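Local coordinates for protein beta-galacturonidase (Eisenbergiella tayi, PDB 6NCW) that probably hydrolyses beta-linked galacturonides, as a beta-galacturonidase of glycoside hydrolase family 2, at residues V75-D84 and I109-S119; A150-L161 and D245-E255. One frame throughout, in Å; residues are numbered along the deposited sequence.

Contact 1 of 2, residues V75-D84 and I109-S119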
# COMPACT_ATOMS: atom_id res chain seq x y z
N VAL A 75 31.12 -14.27 -9.04
CA VAL A 75 31.50 -13.05 -8.33
C VAL A 75 30.98 -11.88 -9.16
O VAL A 75 31.34 -11.75 -10.34
CB VAL A 75 33.02 -12.95 -8.12
CG1 VAL A 75 33.36 -11.66 -7.37
CG2 VAL A 75 33.58 -14.18 -7.37
N SER A 76 30.16 -11.01 -8.54
CA SER A 76 29.53 -9.90 -9.24
C SER A 76 30.35 -8.62 -9.11
O SER A 76 30.59 -8.16 -7.99
CB SER A 76 28.12 -9.65 -8.70
OG SER A 76 27.25 -10.73 -8.96
N HIS A 77 30.78 -8.03 -10.23
CA HIS A 77 30.82 -8.68 -11.54
C HIS A 77 32.28 -8.86 -12.03
O HIS A 77 32.54 -9.60 -12.96
CB HIS A 77 29.99 -7.91 -12.58
CG HIS A 77 30.41 -6.49 -12.80
ND1 HIS A 77 31.69 -6.14 -13.20
CD2 HIS A 77 29.71 -5.34 -12.73
CE1 HIS A 77 31.76 -4.82 -13.33
NE2 HIS A 77 30.57 -4.31 -13.06
N THR A 78 33.22 -8.18 -11.37
CA THR A 78 34.64 -8.29 -11.70
C THR A 78 35.41 -8.72 -10.45
O THR A 78 35.25 -8.11 -9.39
CB THR A 78 35.14 -6.94 -12.25
OG1 THR A 78 34.42 -6.64 -13.46
CG2 THR A 78 36.64 -6.98 -12.54
N ALA A 79 36.24 -9.75 -10.58
CA ALA A 79 36.89 -10.41 -9.44
C ALA A 79 38.41 -10.40 -9.57
O ALA A 79 38.94 -10.55 -10.67
CB ALA A 79 36.44 -11.88 -9.31
N SER A 80 39.09 -10.24 -8.44
CA SER A 80 40.52 -10.51 -8.29
C SER A 80 40.71 -11.38 -7.06
O SER A 80 40.24 -11.03 -5.97
CB SER A 80 41.36 -9.24 -8.15
OG SER A 80 41.30 -8.46 -9.32
N VAL A 81 41.40 -12.50 -7.23
CA VAL A 81 41.60 -13.49 -6.18
C VAL A 81 43.04 -13.42 -5.71
O VAL A 81 43.97 -13.50 -6.52
CB VAL A 81 41.26 -14.91 -6.66
CG1 VAL A 81 41.40 -15.87 -5.51
CG2 VAL A 81 39.85 -14.96 -7.27
N LEU A 82 43.23 -13.26 -4.40
CA LEU A 82 44.55 -13.22 -3.79
C LEU A 82 44.62 -14.32 -2.74
O LEU A 82 43.72 -14.43 -1.90
CB LEU A 82 44.84 -11.87 -3.14
CG LEU A 82 44.94 -10.61 -4.02
CD1 LEU A 82 43.56 -10.06 -4.33
CD2 LEU A 82 45.78 -9.55 -3.31
N VAL A 83 45.68 -15.12 -2.80
CA VAL A 83 45.97 -16.16 -1.82
C VAL A 83 47.30 -15.81 -1.16
O VAL A 83 48.30 -15.58 -1.85
CB VAL A 83 46.01 -17.56 -2.46
CG1 VAL A 83 46.56 -18.58 -1.47
CG2 VAL A 83 44.61 -17.97 -2.96
N ASP A 84 47.30 -15.72 0.17
CA ASP A 84 48.49 -15.32 0.94
C ASP A 84 49.08 -14.02 0.40
O ASP A 84 50.30 -13.83 0.37
CB ASP A 84 49.54 -16.43 0.94
CG ASP A 84 49.02 -17.72 1.57
OD1 ASP A 84 49.32 -18.81 1.05
OD2 ASP A 84 48.29 -17.61 2.58
N ILE A 109 47.66 -22.85 7.24
CA ILE A 109 46.56 -21.91 7.12
C ILE A 109 46.92 -20.86 6.08
O ILE A 109 48.01 -20.26 6.15
CB ILE A 109 46.24 -21.26 8.48
CG1 ILE A 109 45.20 -22.08 9.26
CG2 ILE A 109 45.68 -19.87 8.27
CD1 ILE A 109 45.60 -23.50 9.55
N HIS A 110 46.02 -20.62 5.13
CA HIS A 110 46.21 -19.61 4.10
C HIS A 110 45.15 -18.52 4.20
O HIS A 110 44.07 -18.73 4.76
CB HIS A 110 46.18 -20.25 2.71
CG HIS A 110 47.14 -21.39 2.57
ND1 HIS A 110 48.48 -21.21 2.29
CD2 HIS A 110 46.97 -22.73 2.71
CE1 HIS A 110 49.08 -22.38 2.23
NE2 HIS A 110 48.19 -23.32 2.49
N GLN A 111 45.47 -17.36 3.65
CA GLN A 111 44.55 -16.23 3.59
C GLN A 111 43.98 -16.14 2.17
O GLN A 111 44.75 -16.03 1.21
CB GLN A 111 45.23 -14.92 3.97
CG GLN A 111 45.42 -14.75 5.47
CD GLN A 111 46.50 -15.67 6.02
OE1 GLN A 111 47.53 -15.90 5.36
NE2 GLN A 111 46.26 -16.22 7.21
N LEU A 112 42.66 -16.19 2.06
CA LEU A 112 41.95 -15.98 0.81
C LEU A 112 41.30 -14.60 0.83
O LEU A 112 40.59 -14.26 1.79
CB LEU A 112 40.88 -17.05 0.59
CG LEU A 112 40.05 -16.90 -0.69
CD1 LEU A 112 40.93 -16.86 -1.94
CD2 LEU A 112 39.04 -18.03 -0.79
N GLU A 113 41.53 -13.82 -0.21
CA GLU A 113 40.90 -12.52 -0.34
C GLU A 113 40.39 -12.36 -1.75
O GLU A 113 41.13 -12.63 -2.71
CB GLU A 113 41.85 -11.37 0.01
CG GLU A 113 41.23 -9.98 -0.20
CD GLU A 113 42.15 -8.85 0.22
OE1 GLU A 113 43.39 -9.02 0.14
OE2 GLU A 113 41.63 -7.78 0.64
N VAL A 114 39.13 -11.95 -1.89
CA VAL A 114 38.51 -11.69 -3.18
C VAL A 114 38.15 -10.22 -3.23
O VAL A 114 37.45 -9.71 -2.34
CB VAL A 114 37.27 -12.57 -3.39
CG1 VAL A 114 36.69 -12.33 -4.78
CG2 VAL A 114 37.63 -14.02 -3.20
N ILE A 115 38.65 -9.53 -4.25
CA ILE A 115 38.25 -8.15 -4.52
C ILE A 115 37.12 -8.24 -5.55
O ILE A 115 37.33 -8.70 -6.67
CB ILE A 115 39.41 -7.30 -5.05
CG1 ILE A 115 40.69 -7.50 -4.22
CG2 ILE A 115 39.01 -5.83 -5.09
CD1 ILE A 115 40.57 -6.96 -2.83
N ALA A 116 35.92 -7.83 -5.15
CA ALA A 116 34.76 -7.79 -6.03
C ALA A 116 34.47 -6.36 -6.41
O ALA A 116 34.60 -5.45 -5.58
CB ALA A 116 33.52 -8.41 -5.36
N ASP A 117 34.04 -6.16 -7.65
CA ASP A 117 33.85 -4.83 -8.21
C ASP A 117 32.61 -4.85 -9.10
O ASP A 117 32.51 -5.69 -9.99
CB ASP A 117 35.09 -4.44 -9.03
CG ASP A 117 35.03 -3.03 -9.54
OD1 ASP A 117 34.07 -2.29 -9.17
OD2 ASP A 117 35.94 -2.65 -10.30
N ASN A 118 31.67 -3.93 -8.84
CA ASN A 118 30.47 -3.79 -9.67
C ASN A 118 30.42 -2.44 -10.40
O ASN A 118 29.35 -2.05 -10.90
CB ASN A 118 29.19 -4.02 -8.83
CG ASN A 118 28.92 -2.93 -7.80
OD1 ASN A 118 29.72 -2.01 -7.59
ND2 ASN A 118 27.76 -3.03 -7.14
N SER A 119 31.55 -1.75 -10.49
CA SER A 119 31.63 -0.48 -11.20
C SER A 119 31.23 -0.63 -12.66
O SER A 119 31.50 -1.65 -13.30
CB SER A 119 33.06 0.08 -11.16
OG SER A 119 33.49 0.33 -9.83
O HOH W 1 38.21 -6.90 -8.99
O HOH W 2 45.33 -13.24 0.25
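Strands 78-83 and 109-117 run antiparallel, their axes 4.6 Å apart at 164°, joined by paired backbone hydrogen bonds at Ser80 with Ile115 and Leu82 with Glu113. On the face bearing Val81, Val83 and Leu112, Leu112 CD1 reaches Val81 CG1 at 3.7 Å and touches Val83 CG2. Phe98 and Leu102 cover this face inside the sandwich. On the other, Leu82 CD1 lies 3.8 Å from Ile115 CG1. The Asp84 carboxylate closes one end: OD1 takes the ND1 proton of His110 at 2.8 Å through its syn lone pair, while Gln111 N meets OD2 at 3.0 Å, on its syn side but out of plane. At the far end, after a cis peptide bond, His77 CG sits between the backbone N and the carbonyl carbon (chi1 58°), bringing the ring over Asn118 CA; NE2 donates to Ser119 O at 2.8 Å in a bent bond (131°), from above the carbonyl plane. Asp117 OD1 accepts from Ser119 N, in an Asx turn, and from Ser119 OG. Histidines thus pin both ends of this inner strand pair of the N-terminal jelly-roll-like domain. With acceptors at both nitrogens, Asp84 and Ala64 O, His110 is probably doubly protonated and pairs in charge with Asp84.

Contact 2 of 2, residues A150-L161 and D245-E255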
# COMPACT_ATOMS: atom_id res chain seq x y z
N ALA A 150 47.04 -34.85 -11.27
CA ALA A 150 46.15 -34.59 -12.40
C ALA A 150 44.70 -34.74 -11.94
O ALA A 150 44.41 -35.43 -10.96
CB ALA A 150 46.44 -35.55 -13.56
N TYR A 151 43.79 -34.09 -12.67
CA TYR A 151 42.39 -34.08 -12.28
C TYR A 151 41.47 -33.96 -13.49
O TYR A 151 41.88 -33.52 -14.57
CB TYR A 151 42.09 -32.95 -11.29
CG TYR A 151 42.15 -31.55 -11.88
CD1 TYR A 151 40.98 -30.89 -12.27
CD2 TYR A 151 43.36 -30.89 -12.03
CE1 TYR A 151 41.03 -29.60 -12.81
CE2 TYR A 151 43.42 -29.62 -12.57
CZ TYR A 151 42.25 -28.98 -12.95
OH TYR A 151 42.33 -27.71 -13.47
N LEU A 152 40.22 -34.35 -13.29
CA LEU A 152 39.19 -34.28 -14.31
C LEU A 152 38.59 -32.88 -14.33
O LEU A 152 37.92 -32.46 -13.38
CB LEU A 152 38.13 -35.35 -14.04
CG LEU A 152 38.73 -36.76 -14.12
CD1 LEU A 152 37.71 -37.85 -13.87
CD2 LEU A 152 39.40 -36.94 -15.47
N SER A 153 38.81 -32.15 -15.43
CA SER A 153 38.34 -30.77 -15.56
C SER A 153 36.84 -30.70 -15.88
O SER A 153 36.14 -29.84 -15.34
CB SER A 153 39.17 -30.07 -16.63
OG SER A 153 38.52 -28.90 -17.08
N TRP A 154 36.33 -31.57 -16.74
CA TRP A 154 34.89 -31.67 -17.02
C TRP A 154 34.62 -32.97 -17.76
O TRP A 154 35.54 -33.61 -18.28
CB TRP A 154 34.36 -30.47 -17.83
CG TRP A 154 35.12 -30.11 -19.11
CD1 TRP A 154 36.03 -29.10 -19.26
CD2 TRP A 154 35.02 -30.73 -20.41
NE1 TRP A 154 36.51 -29.06 -20.55
CE2 TRP A 154 35.89 -30.05 -21.28
CE3 TRP A 154 34.28 -31.82 -20.92
CZ2 TRP A 154 36.05 -30.40 -22.63
CZ3 TRP A 154 34.43 -32.16 -22.26
CH2 TRP A 154 35.32 -31.46 -23.10
N ILE A 155 33.35 -33.37 -17.78
CA ILE A 155 32.83 -34.47 -18.58
C ILE A 155 31.53 -34.00 -19.27
O ILE A 155 30.68 -33.37 -18.62
CB ILE A 155 32.58 -35.73 -17.73
CG1 ILE A 155 31.92 -36.83 -18.54
CG2 ILE A 155 31.75 -35.40 -16.50
CD1 ILE A 155 31.96 -38.19 -17.85
N HIS A 156 31.41 -34.26 -20.57
CA HIS A 156 30.23 -33.92 -21.36
C HIS A 156 29.63 -35.19 -21.94
O HIS A 156 30.30 -35.91 -22.69
CB HIS A 156 30.57 -32.96 -22.51
CG HIS A 156 30.98 -31.61 -22.05
ND1 HIS A 156 31.50 -30.66 -22.91
CD2 HIS A 156 30.96 -31.03 -20.82
CE1 HIS A 156 31.78 -29.56 -22.23
NE2 HIS A 156 31.46 -29.76 -20.96
N PHE A 157 28.37 -35.44 -21.63
CA PHE A 157 27.64 -36.59 -22.14
C PHE A 157 26.58 -36.11 -23.12
O PHE A 157 25.88 -35.13 -22.85
CB PHE A 157 26.97 -37.37 -21.00
CG PHE A 157 26.11 -38.50 -21.48
CD1 PHE A 157 26.69 -39.72 -21.84
CD2 PHE A 157 24.74 -38.35 -21.58
CE1 PHE A 157 25.91 -40.76 -22.30
CE2 PHE A 157 23.94 -39.39 -22.03
CZ PHE A 157 24.53 -40.60 -22.38
N THR A 158 26.46 -36.82 -24.24
CA THR A 158 25.50 -36.50 -25.29
C THR A 158 24.62 -37.71 -25.57
O THR A 158 25.15 -38.75 -25.99
CB THR A 158 26.21 -36.08 -26.58
OG1 THR A 158 27.27 -35.16 -26.28
CG2 THR A 158 25.22 -35.44 -27.56
N PRO A 159 23.31 -37.63 -25.36
CA PRO A 159 22.42 -38.72 -25.79
C PRO A 159 22.05 -38.60 -27.26
O PRO A 159 22.01 -37.50 -27.82
CB PRO A 159 21.19 -38.54 -24.89
CG PRO A 159 21.14 -37.04 -24.68
CD PRO A 159 22.57 -36.55 -24.67
N PHE A 160 21.78 -39.76 -27.87
CA PHE A 160 21.33 -39.87 -29.25
C PHE A 160 20.15 -40.83 -29.31
O PHE A 160 20.22 -41.93 -28.75
CB PHE A 160 22.44 -40.38 -30.18
CG PHE A 160 23.64 -39.49 -30.25
CD1 PHE A 160 23.63 -38.35 -31.04
CD2 PHE A 160 24.78 -39.78 -29.53
CE1 PHE A 160 24.73 -37.52 -31.12
CE2 PHE A 160 25.89 -38.95 -29.60
CZ PHE A 160 25.86 -37.82 -30.40
N LEU A 161 19.07 -40.42 -29.96
CA LEU A 161 17.92 -41.29 -30.19
C LEU A 161 18.07 -41.90 -31.58
O LEU A 161 17.95 -41.20 -32.59
CB LEU A 161 16.60 -40.53 -30.05
CG LEU A 161 15.35 -41.41 -30.17
CD1 LEU A 161 15.29 -42.47 -29.08
CD2 LEU A 161 14.10 -40.55 -30.12
N ASP A 245 41.24 -39.74 -8.86
CA ASP A 245 40.39 -38.55 -8.96
C ASP A 245 39.07 -38.94 -9.61
O ASP A 245 39.00 -39.92 -10.35
CB ASP A 245 41.06 -37.42 -9.75
CG ASP A 245 40.24 -36.12 -9.74
OD1 ASP A 245 39.82 -35.69 -8.64
OD2 ASP A 245 40.01 -35.55 -10.84
N ASP A 246 38.02 -38.16 -9.33
CA ASP A 246 36.73 -38.39 -9.97
C ASP A 246 36.06 -37.07 -10.35
O ASP A 246 36.48 -35.97 -9.96
CB ASP A 246 35.78 -39.23 -9.09
CG ASP A 246 35.37 -38.53 -7.79
OD1 ASP A 246 35.92 -37.46 -7.41
OD2 ASP A 246 34.46 -39.09 -7.14
N ILE A 247 35.02 -37.21 -11.17
CA ILE A 247 34.01 -36.17 -11.37
C ILE A 247 32.68 -36.88 -11.54
O ILE A 247 32.61 -37.95 -12.17
CB ILE A 247 34.34 -35.27 -12.59
CG1 ILE A 247 33.44 -34.04 -12.60
CG2 ILE A 247 34.20 -36.05 -13.89
CD1 ILE A 247 33.98 -32.92 -13.43
N ILE A 248 31.64 -36.34 -10.92
CA ILE A 248 30.29 -36.88 -11.02
C ILE A 248 29.37 -35.77 -11.53
O ILE A 248 29.42 -34.64 -11.03
CB ILE A 248 29.80 -37.42 -9.66
CG1 ILE A 248 30.83 -38.39 -9.07
CG2 ILE A 248 28.48 -38.12 -9.82
CD1 ILE A 248 30.52 -38.83 -7.63
N ASP A 249 28.53 -36.09 -12.52
CA ASP A 249 27.56 -35.14 -13.05
C ASP A 249 26.21 -35.83 -13.18
O ASP A 249 26.06 -36.98 -12.74
CB ASP A 249 28.04 -34.57 -14.39
CG ASP A 249 27.68 -33.09 -14.56
OD1 ASP A 249 26.50 -32.71 -14.31
OD2 ASP A 249 28.57 -32.30 -14.95
N ARG A 250 25.21 -35.16 -13.75
CA ARG A 250 23.90 -35.78 -13.98
C ARG A 250 23.45 -35.56 -15.41
O ARG A 250 23.67 -34.49 -15.99
CB ARG A 250 22.83 -35.22 -13.05
CG ARG A 250 22.72 -35.94 -11.74
CD ARG A 250 21.39 -35.68 -11.08
NE ARG A 250 21.06 -34.25 -11.13
CZ ARG A 250 20.23 -33.65 -10.30
NH1 ARG A 250 19.64 -34.33 -9.32
NH2 ARG A 250 19.98 -32.36 -10.44
N VAL A 251 22.80 -36.58 -15.98
CA VAL A 251 22.36 -36.54 -17.36
C VAL A 251 20.90 -36.98 -17.42
O VAL A 251 20.37 -37.59 -16.49
CB VAL A 251 23.22 -37.43 -18.30
CG1 VAL A 251 24.70 -37.06 -18.19
CG2 VAL A 251 23.01 -38.90 -17.98
N GLY A 252 20.26 -36.61 -18.52
CA GLY A 252 18.97 -37.15 -18.88
C GLY A 252 18.98 -37.47 -20.36
O GLY A 252 19.67 -36.82 -21.15
N PHE A 253 18.25 -38.52 -20.73
CA PHE A 253 18.20 -39.00 -22.11
C PHE A 253 17.00 -38.34 -22.79
O PHE A 253 15.86 -38.80 -22.65
CB PHE A 253 18.10 -40.53 -22.16
CG PHE A 253 19.41 -41.24 -21.87
CD1 PHE A 253 20.21 -41.71 -22.90
CD2 PHE A 253 19.84 -41.45 -20.55
CE1 PHE A 253 21.42 -42.37 -22.64
CE2 PHE A 253 21.04 -42.09 -20.28
CZ PHE A 253 21.83 -42.55 -21.33
N ARG A 254 17.24 -37.25 -23.51
CA ARG A 254 16.20 -36.62 -24.31
C ARG A 254 16.83 -36.07 -25.58
O ARG A 254 18.00 -35.69 -25.60
CB ARG A 254 15.47 -35.50 -23.55
CG ARG A 254 16.38 -34.41 -22.97
CD ARG A 254 16.41 -33.22 -23.88
NE ARG A 254 17.39 -32.20 -23.51
CZ ARG A 254 18.57 -32.06 -24.09
NH1 ARG A 254 18.95 -32.89 -25.05
NH2 ARG A 254 19.37 -31.08 -23.71
N GLU A 255 16.03 -35.99 -26.63
CA GLU A 255 16.45 -35.40 -27.89
C GLU A 255 15.74 -34.06 -28.08
O GLU A 255 14.53 -33.96 -27.87
CB GLU A 255 16.14 -36.32 -29.07
CG GLU A 255 16.61 -35.78 -30.40
CD GLU A 255 16.19 -36.68 -31.58
OE1 GLU A 255 17.08 -37.36 -32.13
OE2 GLU A 255 14.98 -36.71 -31.93
O HOH W 3 31.55 -31.47 -16.20
O HOH W 4 19.48 -37.91 -31.47
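Asp245 and Leu152 form the one direct hydrogen bond between strands 150-161 and 245-251: Leu152 N donates to Asp245 OD2 at 2.7 Å, meeting the oxygen nearly along its C-O bond. The Asp245 carboxylate lies anti to the residue's own nitrogen (chi1 -175°), a setting that carries it across to the neighbouring backbone; its other oxygen, OD1, is held in a salt bridge by Arg11. The strands run the same way, at 15° and 6.1 Å between axes, yet share no backbone hydrogen bonds, and side chains fill the gap.

Aliphatic packing comes next along the pair. Ile247 CG2 presses on Ile155 CG2 at 3.6 Å, the two side chains lying alongside and pointing opposite ways, and also touches Leu152 CD1. Ile247 CD1 reaches over to Trp154 CA.

Aromatic contacts follow. The Phe157 side chain runs roughly perpendicular to that of Val251, with Val251 CG1 3.6 Å from Phe157 CD2. The edge of the same ring points at the face of Phe253 in an offset edge-to-face pair, planes at 69° and centroids 5.3 Å apart. Pro159 CB rests against Phe253, while its CG lies 3.5 Å from Arg254 O.

A water adds a further polar link. It accepts from Leu161 N and lies close to Glu255 OE1, at a separation too short to be trusted in detail; OE2 of Glu255 is paired with Arg257.

Such packing joins the two sheets of the immunoglobulin-like sandwich, strand 150-162 belonging to one and strand 245-251 to the other. Apolar contacts make up its middle. Near one end the Asp245 carboxylate grips the opposite backbone firmly, whereas the water link from Glu255 near the other is tentative; the arginine at each carboxylate probably stabilises its negative charge.

The two contacts illustrate two ways of joining beta strands in one multidomain hydrolase. Contact 1 lies within a single sheet, where backbone hydrogen bonds set the register; contact 2 spans two sheets, where side chains set the spacing. Contact 1 is complete before the first strand of contact 2 begins, and they do not touch: their centres are 30 Å apart and their nearest atoms about 14 Å. Both lie away from the residues that bind galacturonate, most of which belong to the TIM barrel; Asp131, which follows strand 109-117 in the chain, is the exception. Contact 2 nevertheless abuts the barrel through Asn366, which bonds Ile155 and Phe157, and an Arg250-Glu325 salt bridge.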